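Local atomic coordinates of phosphoribosylaminoimidazole carboxylase, ATPase subunit (Thermotoga maritima, PDB entry 3AX6), a protein that probably catalyses the ATP-dependent joining of bicarbonate to 5-aminoimidazole ribonucleotide, giving N5-carboxyaminoimidazole ribonucleotide in de novo purine synthesis. Residues K21-P32 and V41-F50. Residues are numbered along the deposited sequence; the frame is centred on the assembly and turned at random.
Sequences KKMGFYVIVLDP and VADEQIVAGF
The Y26 ring carries D43 CB on one face, 3.6 Å from the ring centroid in a CH-pi contact, and the D43 carboxylate lies stacked there with its plane 18° from the ring's. At the ring's edge, E44 OE2 accepts a very short 2.5 Å hydrogen bond from Y26 OH, the E44 carboxylate being turned steeply to the ring. Y26 reaches these neighbours because its CG stands anti to the backbone N (chi1 -172°). A leucine in its place would probably leave E44 OE2 without this donor and D43 without a flat partner. D43 OD2 is gripped twice, from opposite faces of its carboxylate plane: by K21 NZ at 2.7 Å in a salt bridge, and by V27 N in a nearly straight bond, so the aspartate ties the end of helix 11-22 to the start of strand 26-31. Strands 26-31 and 44-47 run parallel, joined by helix 37-41 as a beta-alpha-beta crossover in the Rossmann-like preATP-grasp domain. V29 centres their pairing, its N bonded to E44 O and its O to I46 N at 2.7 Å; its apolar CG2 meets A42 CB. Branched, apolar I28 and I46 suit the sheet face covered by helix 53-61, where their side chains meet. P32, lacking an N-H, makes no bond to nearby A48 O but lays CD over the F50 ring, 3.8 Å from its centroid, while L30 O meets the ring edge in plane. D31 OD1, also near that edge, is hydrogen-bonded to G9 N.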
loop_
_atom_site.group_PDB
_atom_site.type_symbol
_atom_site.label_atom_id
_atom_site.label_comp_id
_atom_site.label_asym_id
_atom_site.label_seq_id
_atom_site.Cartn_x
_atom_site.Cartn_y
_atom_site.Cartn_z
ATOM N N LYS A 21 5.962 -7.305 6.668
ATOM C CA LYS A 21 7.053 -7.744 5.809
ATOM C C LYS A 21 7.691 -6.537 5.138
ATOM O O LYS A 21 8.891 -6.531 4.877
ATOM C CB LYS A 21 6.541 -8.736 4.769
ATOM C CG LYS A 21 5.991 -10.004 5.413
ATOM C CD LYS A 21 5.578 -11.056 4.389
ATOM C CE LYS A 21 6.772 -11.533 3.564
ATOM N NZ LYS A 21 7.880 -12.019 4.418
ATOM N N LYS A 22 6.883 -5.511 4.876
ATOM C CA LYS A 22 7.378 -4.282 4.261
ATOM C C LYS A 22 8.416 -3.596 5.148
ATOM O O LYS A 22 9.309 -2.913 4.651
ATOM C CB LYS A 22 6.241 -3.292 4.021
ATOM C CG LYS A 22 5.558 -3.379 2.673
ATOM C CD LYS A 22 4.679 -2.141 2.454
ATOM C CE LYS A 22 5.490 -0.851 2.634
ATOM N NZ LYS A 22 4.698 0.383 2.405
HETATM N N MSE A 23 8.290 -3.769 6.460
HETATM C CA MSE A 23 9.214 -3.135 7.390
HETATM C C MSE A 23 10.411 -4.039 7.661
HETATM O O MSE A 23 11.257 -3.729 8.496
HETATM C CB MSE A 23 8.486 -2.785 8.694
HETATM C CG MSE A 23 9.115 -1.635 9.476
HETATM SE SE MSE A 23 7.978 -0.967 10.920
HETATM C CE MSE A 23 6.403 -0.580 9.854
ATOM N N GLY A 24 10.470 -5.155 6.938
ATOM C CA GLY A 24 11.574 -6.090 7.086
ATOM C C GLY A 24 11.410 -7.179 8.133
ATOM O O GLY A 24 12.391 -7.769 8.578
ATOM N N PHE A 25 10.181 -7.465 8.535
ATOM C CA PHE A 25 9.971 -8.491 9.533
ATOM C C PHE A 25 9.571 -9.829 8.932
ATOM O O PHE A 25 9.068 -9.904 7.812
ATOM C CB PHE A 25 8.907 -8.031 10.530
ATOM C CG PHE A 25 9.325 -6.852 11.351
ATOM C CD1 PHE A 25 10.369 -6.962 12.262
ATOM C CD2 PHE A 25 8.687 -5.625 11.208
ATOM C CE1 PHE A 25 10.770 -5.864 13.022
ATOM C CE2 PHE A 25 9.081 -4.527 11.959
ATOM C CZ PHE A 25 10.125 -4.646 12.869
ATOM N N TYR A 26 9.811 -10.889 9.691
ATOM C CA TYR A 26 9.466 -12.233 9.266
ATOM C C TYR A 26 8.121 -12.504 9.929
ATOM O O TYR A 26 7.974 -12.271 11.126
ATOM C CB TYR A 26 10.505 -13.225 9.787
ATOM C CG TYR A 26 10.355 -14.628 9.256
ATOM C CD1 TYR A 26 10.949 -15.002 8.054
ATOM C CD2 TYR A 26 9.642 -15.591 9.965
ATOM C CE1 TYR A 26 10.847 -16.302 7.572
ATOM C CE2 TYR A 26 9.531 -16.901 9.489
ATOM C CZ TYR A 26 10.139 -17.245 8.293
ATOM O OH TYR A 26 10.069 -18.531 7.824
ATOM N N VAL A 27 7.138 -12.982 9.168
ATOM C CA VAL A 27 5.826 -13.246 9.751
ATOM C C VAL A 27 5.316 -14.668 9.635
ATOM O O VAL A 27 5.354 -15.286 8.571
ATOM C CB VAL A 27 4.742 -12.326 9.162
ATOM C CG1 VAL A 27 4.702 -12.472 7.656
ATOM C CG2 VAL A 27 3.382 -12.688 9.751
ATOM N N ILE A 28 4.829 -15.173 10.758
ATOM C CA ILE A 28 4.266 -16.505 10.833
ATOM C C ILE A 28 2.802 -16.312 11.249
ATOM O O ILE A 28 2.515 -15.717 12.293
ATOM C CB ILE A 28 5.074 -17.388 11.846
ATOM C CG1 ILE A 28 4.166 -18.417 12.520
ATOM C CG2 ILE A 28 5.775 -16.515 12.867
ATOM C CD1 ILE A 28 3.650 -19.489 11.592
ATOM N N VAL A 29 1.889 -16.787 10.397
ATOM C CA VAL A 29 0.442 -16.678 10.617
ATOM C C VAL A 29 -0.207 -17.975 11.140
ATOM O O VAL A 29 0.131 -19.075 10.706
ATOM C CB VAL A 29 -0.286 -16.258 9.292
ATOM C CG1 VAL A 29 -1.786 -16.446 9.424
ATOM C CG2 VAL A 29 0.031 -14.813 8.947
ATOM N N LEU A 30 -1.137 -17.826 12.078
ATOM C CA LEU A 30 -1.855 -18.963 12.637
ATOM C C LEU A 30 -3.329 -18.776 12.311
ATOM O O LEU A 30 -3.940 -17.783 12.710
ATOM C CB LEU A 30 -1.656 -19.058 14.152
ATOM C CG LEU A 30 -2.378 -20.215 14.865
ATOM C CD1 LEU A 30 -1.723 -20.461 16.218
ATOM C CD2 LEU A 30 -3.879 -19.902 15.042
ATOM N N ASP A 31 -3.890 -19.734 11.577
ATOM C CA ASP A 31 -5.286 -19.685 11.164
ATOM C C ASP A 31 -5.760 -21.118 10.870
ATOM O O ASP A 31 -5.005 -21.924 10.316
ATOM C CB ASP A 31 -5.406 -18.813 9.912
ATOM C CG ASP A 31 -6.828 -18.375 9.641
ATOM O OD1 ASP A 31 -7.279 -17.383 10.263
ATOM O OD2 ASP A 31 -7.497 -19.030 8.810
ATOM N N PRO A 32 -7.010 -21.454 11.239
ATOM C CA PRO A 32 -7.552 -22.800 11.011
ATOM C C PRO A 32 -7.861 -23.168 9.563
ATOM O O PRO A 32 -8.215 -24.309 9.267
ATOM C CB PRO A 32 -8.793 -22.825 11.898
ATOM C CG PRO A 32 -9.249 -21.423 11.856
ATOM C CD PRO A 32 -7.963 -20.639 12.009
ATOM N N VAL A 41 0.482 -14.732 1.952
ATOM C CA VAL A 41 1.496 -13.705 1.746
ATOM C C VAL A 41 2.483 -13.596 2.910
ATOM O O VAL A 41 3.350 -12.716 2.931
ATOM C CB VAL A 41 0.840 -12.329 1.478
ATOM C CG1 VAL A 41 -0.016 -12.418 0.219
ATOM C CG2 VAL A 41 -0.013 -11.894 2.670
ATOM N N ALA A 42 2.348 -14.505 3.872
ATOM C CA ALA A 42 3.236 -14.540 5.026
ATOM C C ALA A 42 4.403 -15.459 4.675
ATOM O O ALA A 42 4.494 -15.948 3.547
ATOM C CB ALA A 42 2.490 -15.070 6.253
ATOM N N ASP A 43 5.294 -15.691 5.632
ATOM C CA ASP A 43 6.444 -16.561 5.401
ATOM C C ASP A 43 6.079 -18.010 5.728
ATOM O O ASP A 43 6.543 -18.941 5.080
ATOM C CB ASP A 43 7.618 -16.108 6.268
ATOM C CG ASP A 43 8.129 -14.739 5.883
ATOM O OD1 ASP A 43 9.008 -14.661 4.995
ATOM O OD2 ASP A 43 7.639 -13.740 6.457
ATOM N N GLU A 44 5.236 -18.179 6.741
ATOM C CA GLU A 44 4.785 -19.490 7.185
ATOM C C GLU A 44 3.390 -19.373 7.779
ATOM O O GLU A 44 2.971 -18.290 8.191
ATOM C CB GLU A 44 5.690 -20.033 8.286
ATOM C CG GLU A 44 7.119 -20.318 7.915
ATOM C CD GLU A 44 7.916 -20.715 9.138
ATOM O OE1 GLU A 44 7.401 -21.528 9.930
ATOM O OE2 GLU A 44 9.048 -20.220 9.314
ATOM N N GLN A 45 2.681 -20.495 7.822
ATOM C CA GLN A 45 1.362 -20.542 8.426
ATOM C C GLN A 45 1.271 -21.813 9.236
ATOM O O GLN A 45 1.794 -22.849 8.838
ATOM C CB GLN A 45 0.231 -20.558 7.396
ATOM C CG GLN A 45 -1.127 -20.383 8.088
ATOM C CD GLN A 45 -2.333 -20.568 7.182
ATOM O OE1 GLN A 45 -2.401 -20.025 6.081
ATOM N NE2 GLN A 45 -3.312 -21.322 7.665
ATOM N N ILE A 46 0.628 -21.717 10.390
ATOM C CA ILE A 46 0.416 -22.866 11.251
ATOM C C ILE A 46 -1.080 -23.118 11.123
ATOM O O ILE A 46 -1.888 -22.272 11.503
ATOM C CB ILE A 46 0.748 -22.550 12.728
ATOM C CG1 ILE A 46 2.231 -22.213 12.874
ATOM C CG2 ILE A 46 0.402 -23.744 13.608
ATOM C CD1 ILE A 46 2.628 -21.786 14.282
ATOM N N VAL A 47 -1.445 -24.260 10.552
ATOM C CA VAL A 47 -2.847 -24.598 10.376
ATOM C C VAL A 47 -3.389 -25.062 11.717
ATOM O O VAL A 47 -3.104 -26.175 12.151
ATOM C CB VAL A 47 -3.021 -25.719 9.342
ATOM C CG1 VAL A 47 -4.494 -25.836 8.948
ATOM C CG2 VAL A 47 -2.142 -25.439 8.129
ATOM N N ALA A 48 -4.165 -24.202 12.373
ATOM C CA ALA A 48 -4.716 -24.532 13.680
ATOM C C ALA A 48 -5.758 -23.532 14.149
ATOM O O ALA A 48 -5.723 -22.360 13.780
ATOM C CB ALA A 48 -3.593 -24.618 14.704
ATOM N N GLY A 49 -6.672 -24.014 14.986
ATOM C CA GLY A 49 -7.730 -23.181 15.519
ATOM C C GLY A 49 -7.284 -22.194 16.580
ATOM O O GLY A 49 -6.235 -22.348 17.204
ATOM N N PHE A 50 -8.111 -21.178 16.786
ATOM C CA PHE A 50 -7.841 -20.117 17.742
ATOM C C PHE A 50 -7.980 -20.550 19.191
ATOM O O PHE A 50 -7.881 -19.733 20.103
ATOM C CB PHE A 50 -8.767 -18.935 17.447
ATOM C CG PHE A 50 -8.700 -18.466 16.018
ATOM C CD1 PHE A 50 -9.858 -18.328 15.262
ATOM C CD2 PHE A 50 -7.473 -18.183 15.420
ATOM C CE1 PHE A 50 -9.791 -17.916 13.933
ATOM C CE2 PHE A 50 -7.396 -17.771 14.093
ATOM C CZ PHE A 50 -8.553 -17.637 13.350
#